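Side-chain contacts in probable ABC transporter phosphite binding protein PhnD1 (Prochlorococcus marinus str. MIT 9301, PDB 5LQ5), which binds inorganic phosphite strongly in the periplasm and probably serves as the solute-binding component of an ABC transporter: residues A[100-105]-A[115-120]; A[78-83]-A[258-263]. All blocks are in the same frame, centred on the assembly; numbering follows the deposited sequence.

Contact 1 (A[100-105]-A[115-120])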
loop_
_atom_site.group_PDB
_atom_site.type_symbol
_atom_site.label_atom_id
_atom_site.label_comp_id
_atom_site.label_asym_id
_atom_site.label_seq_id
_atom_site.Cartn_x
_atom_site.Cartn_y
_atom_site.Cartn_z
ATOM N N LEU A 100 0.814 13.375 -24.392
ATOM C CA LEU A 100 2.226 13.774 -24.470
ATOM C C LEU A 100 2.979 13.108 -25.617
ATOM O O LEU A 100 4.071 13.540 -26.002
ATOM C CB LEU A 100 2.967 13.370 -23.223
ATOM C CG LEU A 100 2.589 13.991 -21.897
ATOM C CD1 LEU A 100 3.408 13.209 -20.896
ATOM C CD2 LEU A 100 2.976 15.446 -21.826
ATOM N N GLU A 101 2.422 12.005 -26.092
ATOM C CA GLU A 101 3.060 11.176 -27.135
ATOM C C GLU A 101 4.490 10.801 -26.752
ATOM O O GLU A 101 5.404 10.827 -27.561
ATOM C CB GLU A 101 2.990 11.865 -28.498
ATOM C CG GLU A 101 1.577 11.794 -29.047
ATOM C CD GLU A 101 1.334 12.635 -30.281
ATOM O OE1 GLU A 101 2.238 13.370 -30.735
ATOM O OE2 GLU A 101 0.205 12.562 -30.800
ATOM N N LEU A 102 4.656 10.438 -25.490
ATOM C CA LEU A 102 5.961 10.045 -24.970
ATOM C C LEU A 102 6.086 8.552 -25.048
ATOM O O LEU A 102 5.224 7.824 -24.537
ATOM C CB LEU A 102 6.119 10.441 -23.490
ATOM C CG LEU A 102 7.039 11.552 -23.006
ATOM C CD1 LEU A 102 7.101 11.399 -21.492
ATOM C CD2 LEU A 102 8.449 11.546 -23.578
ATOM N N ASN A 103 7.169 8.086 -25.649
ATOM C CA ASN A 103 7.420 6.649 -25.741
ATOM C C ASN A 103 7.869 6.092 -24.407
ATOM O O ASN A 103 8.533 6.773 -23.636
ATOM C CB ASN A 103 8.468 6.363 -26.821
ATOM C CG ASN A 103 7.960 6.714 -28.215
ATOM O OD1 ASN A 103 6.788 6.493 -28.534
ATOM N ND2 ASN A 103 8.829 7.281 -29.044
ATOM N N SER A 104 7.444 4.861 -24.130
ATOM C CA SER A 104 7.895 4.108 -22.937
ATOM C C SER A 104 9.396 3.920 -22.948
ATOM O O SER A 104 10.032 3.916 -24.000
ATOM C CB SER A 104 7.159 2.772 -22.760
ATOM O OG SER A 104 7.421 1.862 -23.810
ATOM N N ILE A 105 9.931 3.731 -21.763
ATOM C CA ILE A 105 11.363 3.539 -21.527
ATOM C C ILE A 105 11.645 2.141 -20.952
ATOM O O ILE A 105 10.755 1.475 -20.406
ATOM C CB ILE A 105 11.969 4.643 -20.639
ATOM C CG1 ILE A 105 11.226 4.735 -19.289
ATOM C CG2 ILE A 105 11.926 5.986 -21.362
ATOM C CD1 ILE A 105 11.991 5.474 -18.229
ATOM N N LYS A 115 11.161 15.393 -16.612
ATOM C CA LYS A 115 11.488 16.764 -16.210
ATOM C C LYS A 115 10.587 17.776 -16.952
ATOM O O LYS A 115 10.224 17.562 -18.107
ATOM C CB LYS A 115 12.961 17.062 -16.480
ATOM C CG LYS A 115 13.945 16.312 -15.600
ATOM C CD LYS A 115 15.353 16.835 -15.876
ATOM C CE LYS A 115 16.359 16.477 -14.805
ATOM N NZ LYS A 115 17.553 17.341 -14.970
ATOM N N ASN A 116 10.236 18.858 -16.250
ATOM C CA ASN A 116 9.369 19.933 -16.774
ATOM C C ASN A 116 7.960 19.458 -17.149
ATOM O O ASN A 116 7.276 20.078 -17.964
ATOM C CB ASN A 116 10.036 20.698 -17.935
ATOM C CG ASN A 116 9.445 22.115 -18.145
ATOM O OD1 ASN A 116 9.129 22.859 -17.180
ATOM N ND2 ASN A 116 9.309 22.503 -19.423
ATOM N N LEU A 117 7.531 18.336 -16.553
ATOM C CA LEU A 117 6.144 17.880 -16.672
ATOM C C LEU A 117 5.466 18.089 -15.336
ATOM O O LEU A 117 6.130 18.225 -14.293
ATOM C CB LEU A 117 6.057 16.411 -17.072
ATOM C CG LEU A 117 6.603 16.037 -18.455
ATOM C CD1 LEU A 117 6.408 14.542 -18.686
ATOM C CD2 LEU A 117 5.918 16.831 -19.554
ATOM N N ARG A 118 4.142 18.100 -15.369
ATOM C CA ARG A 118 3.324 18.111 -14.159
ATOM C C ARG A 118 3.231 16.668 -13.640
ATOM O O ARG A 118 2.712 15.781 -14.333
ATOM C CB ARG A 118 1.944 18.683 -14.445
ATOM C CG ARG A 118 1.962 20.136 -14.897
ATOM C CD ARG A 118 0.608 20.564 -15.443
ATOM N NE ARG A 118 0.187 19.627 -16.478
ATOM C CZ ARG A 118 -1.071 19.422 -16.844
ATOM N NH1 ARG A 118 -2.031 20.100 -16.282
ATOM N NH2 ARG A 118 -1.360 18.527 -17.759
ATOM N N PHE A 119 3.784 16.417 -12.459
ATOM C CA PHE A 119 3.969 15.038 -11.945
ATOM C C PHE A 119 3.271 14.912 -10.593
ATOM O O PHE A 119 3.370 15.800 -9.742
ATOM C CB PHE A 119 5.460 14.686 -11.788
ATOM C CG PHE A 119 5.695 13.280 -11.373
ATOM C CD1 PHE A 119 5.812 12.282 -12.324
ATOM C CD2 PHE A 119 5.686 12.925 -10.041
ATOM C CE1 PHE A 119 5.974 10.948 -11.957
ATOM C CE2 PHE A 119 5.860 11.611 -9.656
ATOM C CZ PHE A 119 5.977 10.617 -10.606
ATOM N N THR A 120 2.545 13.810 -10.413
ATOM C CA THR A 120 1.947 13.488 -9.098
ATOM C C THR A 120 2.392 12.103 -8.583
ATOM O O THR A 120 2.394 11.109 -9.299
ATOM C CB THR A 120 0.421 13.587 -9.077
ATOM O OG1 THR A 120 -0.056 13.495 -7.720
ATOM C CG2 THR A 120 -0.269 12.527 -9.937
#

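Contact 2 (A[78-83]-A[258-263])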
loop_
_atom_site.group_PDB
_atom_site.type_symbol
_atom_site.label_atom_id
_atom_site.label_comp_id
_atom_site.label_asym_id
_atom_site.label_seq_id
_atom_site.Cartn_x
_atom_site.Cartn_y
_atom_site.Cartn_z
ATOM N N SER A 78 5.012 -4.204 18.706
ATOM C CA SER A 78 3.973 -4.655 17.817
ATOM C C SER A 78 4.538 -5.805 16.995
ATOM O O SER A 78 5.749 -6.070 17.000
ATOM C CB SER A 78 3.506 -3.529 16.929
ATOM O OG SER A 78 4.642 -2.874 16.442
ATOM N N ILE A 79 3.648 -6.486 16.295
ATOM C CA ILE A 79 3.968 -7.747 15.621
ATOM C C ILE A 79 3.703 -7.727 14.122
ATOM O O ILE A 79 2.588 -7.492 13.695
ATOM C CB ILE A 79 3.118 -8.915 16.208
ATOM C CG1 ILE A 79 3.174 -8.941 17.753
ATOM C CG2 ILE A 79 3.529 -10.257 15.612
ATOM C CD1 ILE A 79 4.533 -9.226 18.335
ATOM N N VAL A 80 4.710 -8.059 13.333
ATOM C CA VAL A 80 4.537 -8.364 11.900
ATOM C C VAL A 80 3.899 -9.729 11.750
ATOM O O VAL A 80 4.457 -10.744 12.186
ATOM C CB VAL A 80 5.826 -8.275 11.075
ATOM C CG1 VAL A 80 5.522 -8.494 9.609
ATOM C CG2 VAL A 80 6.481 -6.930 11.266
ATOM N N ILE A 81 2.739 -9.750 11.084
ATOM C CA ILE A 81 1.893 -10.973 11.007
ATOM C C ILE A 81 2.028 -11.765 9.712
ATOM O O ILE A 81 2.207 -12.976 9.767
ATOM C CB ILE A 81 0.404 -10.625 11.270
ATOM C CG1 ILE A 81 0.201 -10.140 12.709
ATOM C CG2 ILE A 81 -0.527 -11.791 10.953
ATOM C CD1 ILE A 81 0.274 -11.218 13.777
ATOM N N ALA A 82 1.881 -11.103 8.578
ATOM C CA ALA A 82 1.806 -11.749 7.268
ATOM C C ALA A 82 1.960 -10.744 6.123
ATOM O O ALA A 82 1.866 -9.524 6.322
ATOM C CB ALA A 82 0.472 -12.464 7.124
ATOM N N GLN A 83 2.197 -11.264 4.933
ATOM C CA GLN A 83 2.275 -10.501 3.697
ATOM C C GLN A 83 1.774 -11.413 2.576
ATOM O O GLN A 83 1.427 -12.562 2.834
ATOM C CB GLN A 83 3.715 -10.012 3.433
ATOM C CG GLN A 83 4.681 -11.151 3.085
ATOM C CD GLN A 83 6.143 -10.770 2.952
ATOM O OE1 GLN A 83 6.475 -9.770 2.355
ATOM N NE2 GLN A 83 7.035 -11.628 3.449
ATOM N N LYS A 258 12.754 -7.834 10.058
ATOM C CA LYS A 258 14.060 -7.773 9.366
ATOM C C LYS A 258 13.961 -7.396 7.876
ATOM O O LYS A 258 14.852 -6.712 7.315
ATOM C CB LYS A 258 14.799 -9.119 9.477
ATOM C CG LYS A 258 15.691 -9.280 10.702
ATOM C CD LYS A 258 15.926 -10.749 11.060
ATOM C CE LYS A 258 16.652 -11.540 9.982
ATOM N NZ LYS A 258 18.118 -11.286 9.982
ATOM N N GLN A 259 12.859 -7.800 7.248
ATOM C CA GLN A 259 12.762 -7.692 5.787
ATOM C C GLN A 259 12.553 -6.230 5.338
ATOM O O GLN A 259 12.775 -5.904 4.166
ATOM C CB GLN A 259 11.791 -8.701 5.142
ATOM C CG GLN A 259 10.326 -8.361 5.093
ATOM C CD GLN A 259 9.528 -9.182 4.065
ATOM O OE1 GLN A 259 9.883 -10.287 3.675
ATOM N NE2 GLN A 259 8.441 -8.611 3.614
ATOM N N TYR A 260 12.198 -5.351 6.277
ATOM C CA TYR A 260 11.870 -3.951 5.932
ATOM C C TYR A 260 13.045 -2.983 6.156
ATOM O O TYR A 260 12.878 -1.776 6.105
ATOM C CB TYR A 260 10.632 -3.472 6.727
ATOM C CG TYR A 260 9.463 -4.366 6.417
ATOM C CD1 TYR A 260 8.714 -4.236 5.231
ATOM C CD2 TYR A 260 9.198 -5.444 7.246
ATOM C CE1 TYR A 260 7.679 -5.145 4.938
ATOM C CE2 TYR A 260 8.216 -6.350 6.960
ATOM C CZ TYR A 260 7.466 -6.214 5.829
ATOM O OH TYR A 260 6.548 -7.201 5.609
ATOM N N LYS A 261 14.235 -3.529 6.416
ATOM C CA LYS A 261 15.462 -2.743 6.618
ATOM C C LYS A 261 15.763 -1.753 5.489
ATOM O O LYS A 261 16.070 -0.590 5.730
ATOM C CB LYS A 261 16.675 -3.695 6.806
ATOM C CG LYS A 261 17.974 -3.044 7.236
ATOM C CD LYS A 261 19.103 -4.074 7.211
ATOM C CE LYS A 261 20.497 -3.457 7.237
ATOM N NZ LYS A 261 21.007 -3.029 5.896
ATOM N N ASN A 262 15.640 -2.226 4.260
ATOM C CA ASN A 262 15.928 -1.382 3.080
ATOM C C ASN A 262 14.900 -0.241 2.958
ATOM O O ASN A 262 15.261 0.907 2.720
ATOM C CB ASN A 262 15.979 -2.231 1.813
ATOM C CG ASN A 262 16.188 -1.414 0.569
ATOM O OD1 ASN A 262 17.271 -0.838 0.331
ATOM N ND2 ASN A 262 15.149 -1.330 -0.236
ATOM N N ILE A 263 13.620 -0.545 3.218
ATOM C CA ILE A 263 12.619 0.529 3.185
ATOM C C ILE A 263 12.918 1.569 4.266
ATOM O O ILE A 263 12.862 2.768 4.023
ATOM C CB ILE A 263 11.198 -0.031 3.369
ATOM C CG1 ILE A 263 10.783 -0.917 2.188
ATOM C CG2 ILE A 263 10.171 1.101 3.573
ATOM C CD1 ILE A 263 10.872 -0.320 0.815
HETATM O O HOH W 1 5.896 -7.061 2.868
#

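Contact 1 (A[100-105]-A[115-120])
L100 and L117 point at one another tip to tip, at the outer end of the five-stranded lobe of this two-lobed periplasmic binding protein fold. The contact spans the connection between strands 92-97 and 119-121. Both side chains have CG set beside the backbone N and anti to the carbonyl carbon (chi1 -64° in each), which sends the two isopropyl ends toward each other. Their methyls meet in matched pairs: L100 CD1 lies 4.0 Å from L117 CD1, and L100 CD2 is likewise 4.0 Å from L117 CD2. L102 approaches only one branch, its CD1 standing 4.3 Å from L117 CD1.

No hydrogen bond links the segments, so the join is a small apolar patch at the surface. L117 is fastened through its backbone to K148, while the next residue, R118, forms backbone hydrogen bonds with D171 and A172. L102 also packs on F197 of strand 194-199, tying the loop to the sheet margin. The three CD1 methyls close into an almost equilateral triangle, with L100 CD1 and L102 CD1 4.2 Å apart.

Contact 2 (A[78-83]-A[258-263])
Q83 and Q259 both place CG between the backbone N and the carbonyl carbon (chi1 69° and 84°) and run extended beyond it, so that their amides approach from opposite directions and meet at an angle. The pairing is reciprocal: Q259 NE2 gives a short bond of 2.6 Å to Q83 OE1, and Q83 NE2 returns a longer one of 3.2 Å to Q259 OE1. It is not a flat dimer, because the amide planes are turned 64° apart. Each donor lies above the carbonyl plane of its acceptor, while each acceptor lies near the amide plane of its donor.

Y260, the N-cap residue of helix 261-269, completes the contact. A water donates to Q83 OE1 (2.8 Å) and accepts from Y260 OH (2.8 Å). Q259 CG sits 3.5 Å above the plane of the Y260 ring, toward its rim, and V80 CG1 comes to 4.3 Å from Y260 CE2. The ring also stacks with H207, and the Y260 side chain is about 10 Å from the bound phosphite.

The 3-10 turn leading into helix 261-269 is thereby joined to strand 79-84 of the six-stranded sheet. With a leucine in place of Q83, both amide-amide hydrogen bonds and the water's acceptor would go, and the Q259 amide would probably be set free to turn. Q83 NE2 also bonds to K254 O, which fixes which way round the Q83 amide lies: OE1 is left to accept from two donors, and the polar link itself pairs two uncharged amides and a water.

How the contacts relate
From the N terminus the chain builds three strands of the six-stranded sheet before reaching 78-83, the first half of contact 2. It then passes into the other lobe, where contact 1 closes a short loop, nine residues separating 100-105 from 115-120, between strands 92-97 and 119-121. After the rest of the five-stranded sheet the chain returns through strand 207-210; much later, segment 258-263 closes contact 2 across 174 residues. Contact 1 thus falls wholly within that long excursion, and the two do not cross. Their centres are 34 Å apart, on opposite sides of the chain's centre; one serves the margin of one lobe, the other the sheet-to-C-terminal-helix junction of its partner.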